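Local coordinates for ABC transporter, periplasmic substrate-binding protein (Thermotoga maritima, PDB 2HPG) that probably binds a solute in the periplasm and passes it to a tripartite ATP-independent (TRAP) transporter of the membrane, at residues 36-41 and 246-251; 7-12 and 240-245; 89-94 and 289-294. One frame throughout, in Å; residues are numbered along the deposited sequence.

Interaction 1: 36-41 and 246-251; sequences EKTNGD and QKIIEE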
ATOM      1  N   GLU A  36     -23.611  -8.310   9.454  1.00 29.13           N
ATOM      2  CA  GLU A  36     -24.979  -7.789   9.483  1.00 29.63           C
ATOM      3  C   GLU A  36     -25.760  -8.146   8.216  1.00 30.24           C
ATOM      4  O   GLU A  36     -26.848  -8.707   8.290  1.00 30.73           O
ATOM      5  CB  GLU A  36     -24.959  -6.274   9.679  1.00 29.78           C
ATOM      6  CG  GLU A  36     -24.574  -5.858  11.101  1.00 29.74           C
ATOM      7  CD  GLU A  36     -24.366  -4.365  11.241  1.00 30.08           C
ATOM      8  OE1 GLU A  36     -24.593  -3.638  10.251  1.00 31.09           O
ATOM      9  OE2 GLU A  36     -23.996  -3.923  12.353  1.00 32.04           O
ATOM     10  N   LYS A  37     -25.190  -7.837   7.064  1.00 31.04           N
ATOM     11  CA  LYS A  37     -25.872  -8.037   5.789  1.00 31.99           C
ATOM     12  C   LYS A  37     -25.984  -9.498   5.319  1.00 32.65           C
ATOM     13  O   LYS A  37     -26.735  -9.787   4.381  1.00 32.39           O
ATOM     14  CB  LYS A  37     -25.203  -7.189   4.712  1.00 31.96           C
ATOM     15  CG  LYS A  37     -25.307  -5.689   4.997  1.00 32.63           C
ATOM     16  CD  LYS A  37     -25.050  -4.850   3.761  1.00 33.91           C
ATOM     17  CE  LYS A  37     -24.911  -3.365   4.100  1.00 35.44           C
ATOM     18  NZ  LYS A  37     -25.901  -2.877   5.131  1.00 38.07           N
ATOM     19  N   THR A  38     -25.227 -10.403   5.945  1.00 33.27           N
ATOM     20  CA  THR A  38     -25.329 -11.847   5.667  1.00 33.42           C
ATOM     21  C   THR A  38     -26.086 -12.554   6.779  1.00 33.95           C
ATOM     22  O   THR A  38     -26.156 -13.783   6.812  1.00 34.86           O
ATOM     23  CB  THR A  38     -23.934 -12.516   5.564  1.00 33.33           C
ATOM     24  OG1 THR A  38     -23.271 -12.424   6.834  1.00 32.81           O
ATOM     25  CG2 THR A  38     -23.114 -11.879   4.474  1.00 33.07           C
ATOM     26  N   ASN A  39     -26.619 -11.774   7.714  1.00 34.43           N
ATOM     27  CA  ASN A  39     -27.410 -12.289   8.817  1.00 34.29           C
ATOM     28  C   ASN A  39     -26.614 -13.214   9.733  1.00 34.32           C
ATOM     29  O   ASN A  39     -27.172 -14.176  10.277  1.00 35.10           O
ATOM     30  CB  ASN A  39     -28.663 -13.037   8.299  1.00 35.21           C
ATOM     31  CG  ASN A  39     -29.255 -12.426   7.021  1.00 35.93           C
ATOM     32  OD1 ASN A  39     -29.243 -13.062   5.959  1.00 39.38           O
ATOM     33  ND2 ASN A  39     -29.769 -11.201   7.118  1.00 35.69           N
ATOM     34  N   GLY A  40     -25.323 -12.942   9.908  1.00 33.16           N
ATOM     35  CA  GLY A  40     -24.477 -13.768  10.757  1.00 32.13           C
ATOM     36  C   GLY A  40     -23.958 -15.039  10.095  1.00 31.33           C
ATOM     37  O   GLY A  40     -23.219 -15.797  10.719  1.00 30.73           O
ATOM     38  N   ASP A  41     -24.332 -15.282   8.842  1.00 30.36           N
ATOM     39  CA  ASP A  41     -23.839 -16.456   8.122  1.00 30.03           C
ATOM     40  C   ASP A  41     -22.361 -16.373   7.746  1.00 29.13           C
ATOM     41  O   ASP A  41     -21.716 -17.404   7.611  1.00 29.00           O
ATOM     42  CB  ASP A  41     -24.672 -16.736   6.863  1.00 30.60           C
ATOM     43  CG  ASP A  41     -25.841 -17.679   7.135  1.00 31.50           C
ATOM     44  OD1 ASP A  41     -26.186 -17.900   8.315  1.00 34.57           O
ATOM     45  OD2 ASP A  41     -26.395 -18.221   6.163  1.00 35.15           O
ATOM     46  N   GLN A 246     -20.873 -13.153  -1.974  1.00 31.63           N
ATOM     47  CA  GLN A 246     -19.719 -12.706  -2.729  1.00 32.10           C
ATOM     48  C   GLN A 246     -19.803 -11.200  -2.996  1.00 32.01           C
ATOM     49  O   GLN A 246     -18.817 -10.471  -2.821  1.00 32.01           O
ATOM     50  CB  GLN A 246     -19.614 -13.482  -4.051  1.00 32.06           C
ATOM     51  CG  GLN A 246     -19.258 -14.945  -3.880  1.00 32.95           C
ATOM     52  CD  GLN A 246     -19.081 -15.689  -5.197  1.00 33.45           C
ATOM     53  OE1 GLN A 246     -19.027 -16.916  -5.219  1.00 37.47           O
ATOM     54  NE2 GLN A 246     -18.986 -14.961  -6.288  1.00 33.62           N
ATOM     55  N   LYS A 247     -20.982 -10.739  -3.402  1.00 31.91           N
ATOM     56  CA  LYS A 247     -21.193  -9.329  -3.721  1.00 32.09           C
ATOM     57  C   LYS A 247     -21.171  -8.443  -2.495  1.00 31.13           C
ATOM     58  O   LYS A 247     -20.596  -7.364  -2.546  1.00 31.12           O
ATOM     59  CB  LYS A 247     -22.508  -9.107  -4.492  1.00 32.71           C
ATOM     60  CG  LYS A 247     -22.397  -9.386  -5.980  1.00 34.39           C
ATOM     61  CD  LYS A 247     -23.591  -8.828  -6.762  1.00 34.80           C
ATOM     62  CE  LYS A 247     -23.594  -9.345  -8.204  1.00 36.66           C
ATOM     63  NZ  LYS A 247     -24.538  -8.569  -9.096  1.00 37.66           N
ATOM     64  N   ILE A 248     -21.812  -8.881  -1.412  1.00 29.89           N
ATOM     65  CA  ILE A 248     -21.773  -8.155  -0.149  1.00 29.84           C
ATOM     66  C   ILE A 248     -20.339  -7.970   0.363  1.00 29.54           C
ATOM     67  O   ILE A 248     -19.961  -6.885   0.809  1.00 28.79           O
ATOM     68  CB  ILE A 248     -22.572  -8.873   0.940  1.00 29.62           C
ATOM     69  CG1 ILE A 248     -24.078  -8.810   0.630  1.00 29.83           C
ATOM     70  CG2 ILE A 248     -22.304  -8.239   2.323  1.00 28.98           C
ATOM     71  CD1 ILE A 248     -24.881  -9.922   1.263  1.00 29.75           C
ATOM     72  N   ILE A 249     -19.549  -9.030   0.318  1.00 29.25           N
ATOM     73  CA  ILE A 249     -18.185  -8.958   0.840  1.00 29.68           C
ATOM     74  C   ILE A 249     -17.341  -7.937   0.070  1.00 29.82           C
ATOM     75  O   ILE A 249     -16.690  -7.079   0.687  1.00 29.86           O
ATOM     76  CB  ILE A 249     -17.482 -10.328   0.832  1.00 29.28           C
ATOM     77  CG1 ILE A 249     -18.144 -11.274   1.824  1.00 29.86           C
ATOM     78  CG2 ILE A 249     -16.039 -10.179   1.236  1.00 29.13           C
ATOM     79  CD1 ILE A 249     -17.752 -12.736   1.625  1.00 29.65           C
ATOM     80  N   GLU A 250     -17.348  -8.027  -1.262  1.00 29.84           N
ATOM     81  CA  GLU A 250     -16.589  -7.105  -2.113  1.00 30.22           C
ATOM     82  C   GLU A 250     -17.060  -5.666  -2.040  1.00 29.84           C
ATOM     83  O   GLU A 250     -16.243  -4.755  -2.026  1.00 29.33           O
ATOM     84  CB  GLU A 250     -16.689  -7.515  -3.572  1.00 30.36           C
ATOM     85  CG  GLU A 250     -16.006  -8.781  -3.924  1.00 32.03           C
ATOM     86  CD  GLU A 250     -16.241  -9.168  -5.376  1.00 33.22           C
ATOM     87  OE1 GLU A 250     -17.418  -9.319  -5.776  1.00 37.45           O
ATOM     88  OE2 GLU A 250     -15.247  -9.327  -6.124  1.00 39.40           O
ATOM     89  N   GLU A 251     -18.379  -5.466  -2.062  1.00 29.77           N
ATOM     90  CA  GLU A 251     -18.979  -4.118  -2.029  1.00 29.80           C
ATOM     91  C   GLU A 251     -18.751  -3.427  -0.703  1.00 28.18           C
ATOM     92  O   GLU A 251     -18.470  -2.238  -0.657  1.00 27.47           O
ATOM     93  CB  GLU A 251     -20.498  -4.178  -2.275  1.00 29.96           C
ATOM     94  CG  GLU A 251     -20.875  -4.491  -3.714  1.00 31.65           C
ATOM     95  CD  GLU A 251     -22.378  -4.550  -3.934  1.00 32.39           C
ATOM     96  OE1 GLU A 251     -23.150  -4.425  -2.953  1.00 36.90           O
ATOM     97  OE2 GLU A 251     -22.780  -4.725  -5.101  1.00 36.11           O
TER

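Interaction 2: 7-12 and 240-245; sequences AKYTLR and SLPKEY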
ATOM      1  N   ALA A   7     -21.551 -18.924  12.939  1.00 37.73           N
ATOM      2  CA  ALA A   7     -21.657 -18.619  11.524  1.00 35.13           C
ATOM      3  C   ALA A   7     -21.475 -19.858  10.663  1.00 33.99           C
ATOM      4  O   ALA A   7     -20.858 -20.833  11.089  1.00 34.29           O
ATOM      5  CB  ALA A   7     -20.625 -17.556  11.157  1.00 35.51           C
ATOM      6  N   LYS A   8     -22.019 -19.807   9.450  1.00 31.96           N
ATOM      7  CA  LYS A   8     -21.858 -20.868   8.464  1.00 31.11           C
ATOM      8  C   LYS A   8     -20.494 -20.807   7.764  1.00 30.07           C
ATOM      9  O   LYS A   8     -19.938 -21.833   7.383  1.00 30.02           O
ATOM     10  CB  LYS A   8     -22.967 -20.782   7.415  1.00 31.02           C
ATOM     11  CG  LYS A   8     -22.926 -21.892   6.383  1.00 31.27           C
ATOM     12  CD  LYS A   8     -24.203 -21.956   5.574  1.00 31.03           C
ATOM     13  CE  LYS A   8     -24.070 -22.979   4.482  1.00 31.52           C
ATOM     14  NZ  LYS A   8     -25.223 -22.969   3.542  1.00 33.19           N
ATOM     15  N   TYR A   9     -19.988 -19.600   7.552  1.00 28.83           N
ATOM     16  CA  TYR A   9     -18.693 -19.386   6.933  1.00 28.27           C
ATOM     17  C   TYR A   9     -17.894 -18.477   7.843  1.00 26.74           C
ATOM     18  O   TYR A   9     -18.434 -17.518   8.383  1.00 26.87           O
ATOM     19  CB  TYR A   9     -18.852 -18.712   5.579  1.00 28.06           C
ATOM     20  CG  TYR A   9     -19.811 -19.396   4.633  1.00 27.70           C
ATOM     21  CD1 TYR A   9     -19.373 -20.389   3.781  1.00 27.62           C
ATOM     22  CD2 TYR A   9     -21.148 -19.020   4.572  1.00 27.57           C
ATOM     23  CE1 TYR A   9     -20.232 -21.007   2.901  1.00 28.05           C
ATOM     24  CE2 TYR A   9     -22.018 -19.627   3.690  1.00 27.67           C
ATOM     25  CZ  TYR A   9     -21.550 -20.631   2.857  1.00 28.50           C
ATOM     26  OH  TYR A   9     -22.397 -21.262   1.964  1.00 27.92           O
ATOM     27  N   THR A  10     -16.620 -18.794   8.041  1.00 25.79           N
ATOM     28  CA  THR A  10     -15.736 -17.950   8.833  1.00 24.63           C
ATOM     29  C   THR A  10     -14.510 -17.621   7.986  1.00 24.05           C
ATOM     30  O   THR A  10     -13.946 -18.508   7.330  1.00 23.52           O
ATOM     31  CB  THR A  10     -15.345 -18.615  10.156  1.00 24.97           C
ATOM     32  OG1 THR A  10     -16.526 -18.836  10.927  1.00 26.51           O
ATOM     33  CG2 THR A  10     -14.420 -17.720  10.965  1.00 25.39           C
ATOM     34  N   LEU A  11     -14.170 -16.326   7.943  1.00 22.21           N
ATOM     35  CA  LEU A  11     -12.988 -15.823   7.233  1.00 21.29           C
ATOM     36  C   LEU A  11     -12.047 -15.226   8.275  1.00 20.18           C
ATOM     37  O   LEU A  11     -12.471 -14.396   9.073  1.00 19.84           O
ATOM     38  CB  LEU A  11     -13.377 -14.733   6.216  1.00 21.02           C
ATOM     39  CG  LEU A  11     -12.213 -14.096   5.430  1.00 21.35           C
ATOM     40  CD1 LEU A  11     -11.483 -15.122   4.570  1.00 18.70           C
ATOM     41  CD2 LEU A  11     -12.717 -12.918   4.562  1.00 20.37           C
ATOM     42  N   ARG A  12     -10.780 -15.638   8.258  1.00 19.47           N
ATOM     43  CA  ARG A  12      -9.747 -15.024   9.097  1.00 19.28           C
ATOM     44  C   ARG A  12      -8.848 -14.135   8.240  1.00 18.49           C
ATOM     45  O   ARG A  12      -8.145 -14.616   7.361  1.00 17.91           O
ATOM     46  CB  ARG A  12      -8.955 -16.109   9.811  1.00 19.00           C
ATOM     47  CG  ARG A  12      -9.894 -17.014  10.567  1.00 20.15           C
ATOM     48  CD  ARG A  12      -9.232 -17.943  11.569  1.00 20.81           C
ATOM     49  NE  ARG A  12     -10.282 -18.644  12.307  1.00 22.66           N
ATOM     50  CZ  ARG A  12     -11.018 -19.641  11.828  1.00 24.23           C
ATOM     51  NH1 ARG A  12     -10.831 -20.129  10.598  1.00 23.83           N
ATOM     52  NH2 ARG A  12     -11.958 -20.163  12.586  1.00 25.99           N
ATOM     53  N   SER A 240     -16.867 -20.675  -3.218  1.00 31.15           N
ATOM     54  CA  SER A 240     -17.718 -21.583  -2.451  1.00 31.09           C
ATOM     55  C   SER A 240     -18.894 -20.871  -1.792  1.00 31.43           C
ATOM     56  O   SER A 240     -19.834 -21.520  -1.328  1.00 31.65           O
ATOM     57  CB  SER A 240     -16.903 -22.287  -1.367  1.00 31.23           C
ATOM     58  OG  SER A 240     -16.867 -21.521  -0.167  1.00 30.49           O
ATOM     59  N   LEU A 241     -18.822 -19.546  -1.703  1.00 31.49           N
ATOM     60  CA  LEU A 241     -19.872 -18.759  -1.086  1.00 31.56           C
ATOM     61  C   LEU A 241     -20.986 -18.549  -2.078  1.00 31.68           C
ATOM     62  O   LEU A 241     -20.739 -18.540  -3.279  1.00 31.74           O
ATOM     63  CB  LEU A 241     -19.373 -17.364  -0.700  1.00 31.88           C
ATOM     64  CG  LEU A 241     -18.453 -17.115   0.491  1.00 32.56           C
ATOM     65  CD1 LEU A 241     -18.232 -15.606   0.567  1.00 31.98           C
ATOM     66  CD2 LEU A 241     -19.023 -17.632   1.795  1.00 30.87           C
ATOM     67  N   PRO A 242     -22.206 -18.307  -1.578  1.00 31.84           N
ATOM     68  CA  PRO A 242     -23.282 -17.904  -2.468  1.00 32.63           C
ATOM     69  C   PRO A 242     -22.973 -16.567  -3.129  1.00 32.99           C
ATOM     70  O   PRO A 242     -22.336 -15.723  -2.514  1.00 32.42           O
ATOM     71  CB  PRO A 242     -24.493 -17.755  -1.545  1.00 32.25           C
ATOM     72  CG  PRO A 242     -24.041 -18.045  -0.184  1.00 32.13           C
ATOM     73  CD  PRO A 242     -22.617 -18.382  -0.168  1.00 31.92           C
ATOM     74  N   LYS A 243     -23.447 -16.375  -4.359  1.00 33.53           N
ATOM     75  CA  LYS A 243     -23.199 -15.136  -5.106  1.00 33.89           C
ATOM     76  C   LYS A 243     -23.604 -13.866  -4.362  1.00 33.61           C
ATOM     77  O   LYS A 243     -22.914 -12.862  -4.452  1.00 33.80           O
ATOM     78  CB  LYS A 243     -23.903 -15.176  -6.463  1.00 35.09           C
ATOM     79  CG  LYS A 243     -23.311 -16.198  -7.413  1.00 37.07           C
ATOM     80  CD  LYS A 243     -21.998 -15.706  -8.014  1.00 40.13           C
ATOM     81  CE  LYS A 243     -21.401 -16.751  -8.948  1.00 41.42           C
ATOM     82  NZ  LYS A 243     -20.948 -17.959  -8.178  1.00 43.98           N
ATOM     83  N   GLU A 244     -24.714 -13.896  -3.636  1.00 33.23           N
ATOM     84  CA  GLU A 244     -25.171 -12.738  -2.876  0.50 33.13           C
ATOM     85  C   GLU A 244     -24.119 -12.333  -1.850  1.00 32.90           C
ATOM     86  O   GLU A 244     -23.884 -11.148  -1.607  1.00 32.47           O
ATOM     87  CB  GLU A 244     -26.480 -13.044  -2.145  0.50 33.09           C
ATOM     88  CG  GLU A 244     -27.151 -11.799  -1.559  0.50 33.46           C
ATOM     89  CD  GLU A 244     -28.051 -12.073  -0.363  0.50 33.60           C
ATOM     90  OE1 GLU A 244     -28.510 -13.223  -0.190  0.50 35.17           O
ATOM     91  OE2 GLU A 244     -28.307 -11.117   0.405  0.50 34.54           O
ATOM     92  N   TYR A 245     -23.506 -13.331  -1.223  1.00 32.66           N
ATOM     93  CA  TYR A 245     -22.501 -13.062  -0.190  1.00 32.49           C
ATOM     94  C   TYR A 245     -21.196 -12.603  -0.817  1.00 31.88           C
ATOM     95  O   TYR A 245     -20.497 -11.768  -0.261  1.00 31.47           O
ATOM     96  CB  TYR A 245     -22.268 -14.297   0.679  1.00 32.59           C
ATOM     97  CG  TYR A 245     -23.414 -14.685   1.585  1.00 32.05           C
ATOM     98  CD1 TYR A 245     -24.551 -13.891   1.723  1.00 32.04           C
ATOM     99  CD2 TYR A 245     -23.335 -15.848   2.348  1.00 32.96           C
ATOM    100  CE1 TYR A 245     -25.590 -14.266   2.582  1.00 32.07           C
ATOM    101  CE2 TYR A 245     -24.356 -16.224   3.207  1.00 32.51           C
ATOM    102  CZ  TYR A 245     -25.483 -15.440   3.313  1.00 32.80           C
ATOM    103  OH  TYR A 245     -26.482 -15.839   4.182  1.00 34.03           O
TER

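Interaction 3: 89-94 and 289-294; sequences LAYFID and IDKEAF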
ATOM      1  N   LEU A  89       5.136   1.116  -8.045  1.00 20.32           N
ATOM      2  CA  LEU A  89       6.299   1.839  -8.500  1.00 20.02           C
ATOM      3  C   LEU A  89       6.177   3.345  -8.219  1.00 19.53           C
ATOM      4  O   LEU A  89       5.066   3.902  -8.106  1.00 18.94           O
ATOM      5  CB  LEU A  89       6.576   1.535  -9.988  1.00 20.26           C
ATOM      6  CG  LEU A  89       7.259   0.195 -10.248  1.00 21.64           C
ATOM      7  CD1 LEU A  89       7.519   0.036 -11.730  1.00 24.00           C
ATOM      8  CD2 LEU A  89       8.556   0.081  -9.500  1.00 24.10           C
ATOM      9  N   ALA A  90       7.337   3.980  -8.068  1.00 19.51           N
ATOM     10  CA  ALA A  90       7.416   5.399  -7.724  1.00 19.65           C
ATOM     11  C   ALA A  90       6.591   6.225  -8.683  1.00 19.57           C
ATOM     12  O   ALA A  90       6.647   6.010  -9.878  1.00 19.71           O
ATOM     13  CB  ALA A  90       8.873   5.883  -7.719  1.00 19.38           C
ATOM     14  N   TYR A  91       5.806   7.144  -8.128  1.00 19.42           N
ATOM     15  CA  TYR A  91       4.958   8.100  -8.876  1.00 19.47           C
ATOM     16  C   TYR A  91       3.856   7.528  -9.753  1.00 19.67           C
ATOM     17  O   TYR A  91       3.215   8.297 -10.455  1.00 19.60           O
ATOM     18  CB  TYR A  91       5.801   9.118  -9.677  1.00 19.38           C
ATOM     19  CG  TYR A  91       6.603   9.987  -8.761  1.00 18.99           C
ATOM     20  CD1 TYR A  91       7.953   9.761  -8.574  1.00 18.57           C
ATOM     21  CD2 TYR A  91       5.994  10.996  -8.020  1.00 17.46           C
ATOM     22  CE1 TYR A  91       8.682  10.532  -7.688  1.00 19.15           C
ATOM     23  CE2 TYR A  91       6.733  11.784  -7.138  1.00 16.70           C
ATOM     24  CZ  TYR A  91       8.067  11.552  -6.990  1.00 18.07           C
ATOM     25  OH  TYR A  91       8.800  12.314  -6.096  1.00 18.24           O
ATOM     26  N   PHE A  92       3.593   6.218  -9.676  1.00 19.46           N
ATOM     27  CA  PHE A  92       2.485   5.611 -10.424  1.00 19.04           C
ATOM     28  C   PHE A  92       1.194   6.449 -10.413  1.00 19.56           C
ATOM     29  O   PHE A  92       0.622   6.729 -11.470  1.00 19.89           O
ATOM     30  CB  PHE A  92       2.185   4.159  -9.947  1.00 18.79           C
ATOM     31  CG  PHE A  92       0.918   3.583 -10.550  1.00 18.58           C
ATOM     32  CD1 PHE A  92       0.935   3.034 -11.829  1.00 19.51           C
ATOM     33  CD2 PHE A  92      -0.286   3.650  -9.867  1.00 18.08           C
ATOM     34  CE1 PHE A  92      -0.239   2.545 -12.413  1.00 17.28           C
ATOM     35  CE2 PHE A  92      -1.466   3.188 -10.439  1.00 19.29           C
ATOM     36  CZ  PHE A  92      -1.441   2.610 -11.714  1.00 17.92           C
ATOM     37  N   ILE A  93       0.684   6.833  -9.248  1.00 19.80           N
ATOM     38  CA  ILE A  93      -0.620   7.514  -9.234  1.00 19.15           C
ATOM     39  C   ILE A  93      -0.502   8.894  -9.912  1.00 19.96           C
ATOM     40  O   ILE A  93      -1.491   9.425 -10.442  1.00 19.56           O
ATOM     41  CB  ILE A  93      -1.250   7.630  -7.810  1.00 19.20           C
ATOM     42  CG1 ILE A  93      -2.777   7.613  -7.891  1.00 17.18           C
ATOM     43  CG2 ILE A  93      -0.802   8.888  -7.104  1.00 17.96           C
ATOM     44  CD1 ILE A  93      -3.366   6.220  -8.136  1.00 13.93           C
ATOM     45  N   ASP A  94       0.704   9.460  -9.917  1.00 20.71           N
ATOM     46  CA  ASP A  94       0.921  10.769 -10.561  1.00 21.06           C
ATOM     47  C   ASP A  94       0.976  10.633 -12.068  1.00 21.48           C
ATOM     48  O   ASP A  94       0.407  11.444 -12.783  1.00 22.44           O
ATOM     49  CB  ASP A  94       2.190  11.449 -10.059  1.00 21.24           C
ATOM     50  CG  ASP A  94       1.976  12.167  -8.750  1.00 22.17           C
ATOM     51  OD1 ASP A  94       1.764  13.396  -8.774  1.00 23.55           O
ATOM     52  OD2 ASP A  94       1.975  11.497  -7.704  1.00 23.65           O
ATOM     53  N   ILE A 289      10.537  21.241  -3.797  1.00 27.32           N
ATOM     54  CA  ILE A 289      11.207  20.046  -4.286  1.00 26.73           C
ATOM     55  C   ILE A 289      11.017  19.952  -5.781  1.00 27.00           C
ATOM     56  O   ILE A 289       9.944  20.241  -6.303  1.00 26.12           O
ATOM     57  CB  ILE A 289      10.683  18.780  -3.565  1.00 26.76           C
ATOM     58  CG1 ILE A 289      11.057  18.860  -2.069  1.00 25.86           C
ATOM     59  CG2 ILE A 289      11.255  17.525  -4.202  1.00 27.28           C
ATOM     60  CD1 ILE A 289      10.383  17.840  -1.170  1.00 25.10           C
ATOM     61  N   ASP A 290      12.086  19.550  -6.460  1.00 27.15           N
ATOM     62  CA  ASP A 290      12.049  19.349  -7.896  1.00 27.59           C
ATOM     63  C   ASP A 290      11.368  18.008  -8.203  1.00 27.48           C
ATOM     64  O   ASP A 290      12.046  17.043  -8.503  1.00 27.70           O
ATOM     65  CB  ASP A 290      13.480  19.352  -8.430  1.00 27.36           C
ATOM     66  CG  ASP A 290      13.532  19.494  -9.927  1.00 28.32           C
ATOM     67  OD1 ASP A 290      12.455  19.493 -10.572  1.00 25.59           O
ATOM     68  OD2 ASP A 290      14.661  19.626 -10.455  1.00 29.23           O
ATOM     69  N   LYS A 291      10.035  17.953  -8.110  1.00 27.73           N
ATOM     70  CA  LYS A 291       9.308  16.677  -8.239  1.00 27.47           C
ATOM     71  C   LYS A 291       9.386  16.125  -9.669  1.00 27.96           C
ATOM     72  O   LYS A 291       9.492  14.921  -9.862  1.00 27.78           O
ATOM     73  CB  LYS A 291       7.854  16.804  -7.772  1.00 27.69           C
ATOM     74  CG  LYS A 291       7.720  16.896  -6.232  1.00 26.76           C
ATOM     75  CD  LYS A 291       6.256  16.986  -5.766  1.00 27.73           C
ATOM     76  CE  LYS A 291       5.586  15.623  -5.679  1.00 25.55           C
ATOM     77  NZ  LYS A 291       4.159  15.749  -5.334  1.00 24.41           N
ATOM     78  N   GLU A 292       9.377  17.010 -10.665  1.00 27.98           N
ATOM     79  CA  GLU A 292       9.587  16.589 -12.059  1.00 27.38           C
ATOM     80  C   GLU A 292      10.930  15.871 -12.247  1.00 26.78           C
ATOM     81  O   GLU A 292      11.012  14.877 -12.967  1.00 27.04           O
ATOM     82  CB  GLU A 292       9.455  17.803 -13.005  1.00 28.49           C
ATOM     83  CG  GLU A 292       9.729  17.533 -14.505  1.00 29.34           C
ATOM     84  CD  GLU A 292       8.702  16.630 -15.197  1.00 33.42           C
ATOM     85  OE1 GLU A 292       7.645  16.322 -14.610  1.00 36.37           O
ATOM     86  OE2 GLU A 292       8.955  16.228 -16.356  1.00 34.80           O
ATOM     87  N   ALA A 293      11.985  16.343 -11.601  1.00 25.99           N
ATOM     88  CA  ALA A 293      13.277  15.672 -11.686  1.00 25.68           C
ATOM     89  C   ALA A 293      13.190  14.240 -11.120  1.00 25.49           C
ATOM     90  O   ALA A 293      13.829  13.310 -11.639  1.00 24.85           O
ATOM     91  CB  ALA A 293      14.340  16.460 -10.947  1.00 25.98           C
ATOM     92  N   PHE A 294      12.396  14.073 -10.062  1.00 25.24           N
ATOM     93  CA  PHE A 294      12.218  12.759  -9.422  1.00 25.41           C
ATOM     94  C   PHE A 294      11.359  11.856 -10.305  1.00 25.89           C
ATOM     95  O   PHE A 294      11.679  10.683 -10.497  1.00 25.68           O
ATOM     96  CB  PHE A 294      11.604  12.907  -8.025  1.00 25.08           C
ATOM     97  CG  PHE A 294      12.589  13.324  -6.976  1.00 24.64           C
ATOM     98  CD1 PHE A 294      13.464  12.413  -6.431  1.00 24.86           C
ATOM     99  CD2 PHE A 294      12.634  14.636  -6.525  1.00 25.92           C
ATOM    100  CE1 PHE A 294      14.382  12.797  -5.464  1.00 25.84           C
ATOM    101  CE2 PHE A 294      13.536  15.024  -5.543  1.00 24.40           C
ATOM    102  CZ  PHE A 294      14.413  14.105  -5.015  1.00 25.42           C
TER
HETATM  103  O   HOH W   1       3.512  12.953  -5.489  1.00 18.27           O
HETATM  104  O   HOH W   2       2.129  15.480  -6.915  1.00 23.59           O

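Interaction 1: 36-41 and 246-251
I248 pushes its two branches against K37 and T38 where helix 22-37 stops in a Schellman motif, a worked case of how an aliphatic side chain of one helix packs against the C-terminal end of another in a family 7 solute-binding protein. From CB the residue divides. CG2 sits opposite the first carbon of the lysine, with I248 CG2 3.9 Å from K37 CB. CG1 lies anti to its own carbonyl carbon (chi1 -69°), and the nearly extended chi2 of 156° carries CD1 onward to the helix end. There I248 CD1 lies 3.6 Å from K37 O, a van der Waals contact of a methyl with a carbonyl oxygen. Beyond CB the chain of K37 runs extended through chi2 and chi3 and leads away from I248, with its last bend at chi4 (-41°).

At the helix end N39, with positive phi, donates from N to E36 O at 3.1 Å, and G40 N reaches back to E35 O. A CB on G40 would press on the carbonyl O of N39, which accounts for the glycine. A type I' turn then closes from T38 to D41, with D41 N 3.1 Å from T38 O. T38 divides its labour, its OG1 bonding to V34 O and V42 N, while the methyl serves the interface: T38 CG2 is 4.2 Å from I248 CD1.

Interaction 2: 7-12 and 240-245
At the start of strand 9-14, the first strand of the chain, flanked in the sheet by 42-47 and 68-73, Y9 lays its ring against the turn that carries the chain from helix 235-240 into the long helix 243-278. L241 CD2 stands over one ring face in a CH-pi contact, 3.5 Å from the centroid of the Y9 ring and 17° off its normal. The methyl is offset toward the CG-CD1 side of the ring, with L241 CD2 3.4 Å from Y9 CD1. On the opposite face lies K8 CG, 3.6 Å above the plane of the Y9 ring, and the phenol ring is thus clasped between two aliphatic groups.

Strand 9-14 belongs to a beta-alpha-beta unit, leading through helix 22-37 to the parallel strand 42-47, and the backbone of Y9 is hydrogen-bonded to both D41 and R43. CG of the tyrosine stands anti to its carbonyl carbon (chi1 -53°), and from there the phenol extends to the N-cap residue of helix 243-278. P242 approaches from the other direction, its CD 3.6 Å from Y9 OH.

The second tyrosine offers its edge: Y9 CE2 lies near the plane of the Y245 ring, 4.2 Å from Y245 CE2. Y245 OH is held beyond the contact by a hydrogen bond to D41 OD2.

Interaction 3: 89-94 and 289-294
Y91 and F294 come nearest by backbone, their CA atoms 8.6 Å apart, with Y91 third in a type II beta turn (L89 to F92), its phi positive at 62°, just before helix 92-95. Y91 CG lies anti to its carbonyl carbon (chi1 -64°), which sends the ring toward 289-294. Y91 OH is 3.5 Å from F294 CB, and Y91 CE1 lies 3.8 Å from the same carbon. The hydroxyl is also hydrogen-bonded to T222 O of strand 218-234. K291 passes at the ring's edge, its CE 4.3 Å from Y91 CE2.

K291 and D94 do not touch directly; K291 NZ is 4.8 Å from D94 OD1. Two waters bridge them, each accepting from NZ, one donating to OD1 and the other to OD2. K99 makes a salt bridge with the same OD1, and the two lysines would probably favour the ionised carboxylate and lower its pKa.

A valine in place of Y91 would probably leave T222 O without its hydroxyl partner and open a gap beside F294 CB.

D290, the N-cap of helix 291-305, accepts a weak bond at OD1 from A293 N. Two helix N-termini thus meet beside a central strand, linked partly through water.

Overall arrangement
Followed from the N terminus, the chain passes through 7-12, 36-41 and 89-94 before returning in the same order through 240-245, 246-251 and 289-294, so all three loops cross and none nests. Interaction 2 closes 227 intervening residues, interaction 1 closes 204, and interaction 3 closes 194. The first two are neighbours, their centres 8 Å apart, and both use helix 243-278: between them they tie the opening strand and the end of helix 22-37 to the loop leading into helix 243-278 and to its first turns. Interaction 3 lies across the chain's centre, about 39 and 41 Å from interactions 1 and 2, centre to centre, and joins helix 92-95 to helix 291-305 beside strand 218-234.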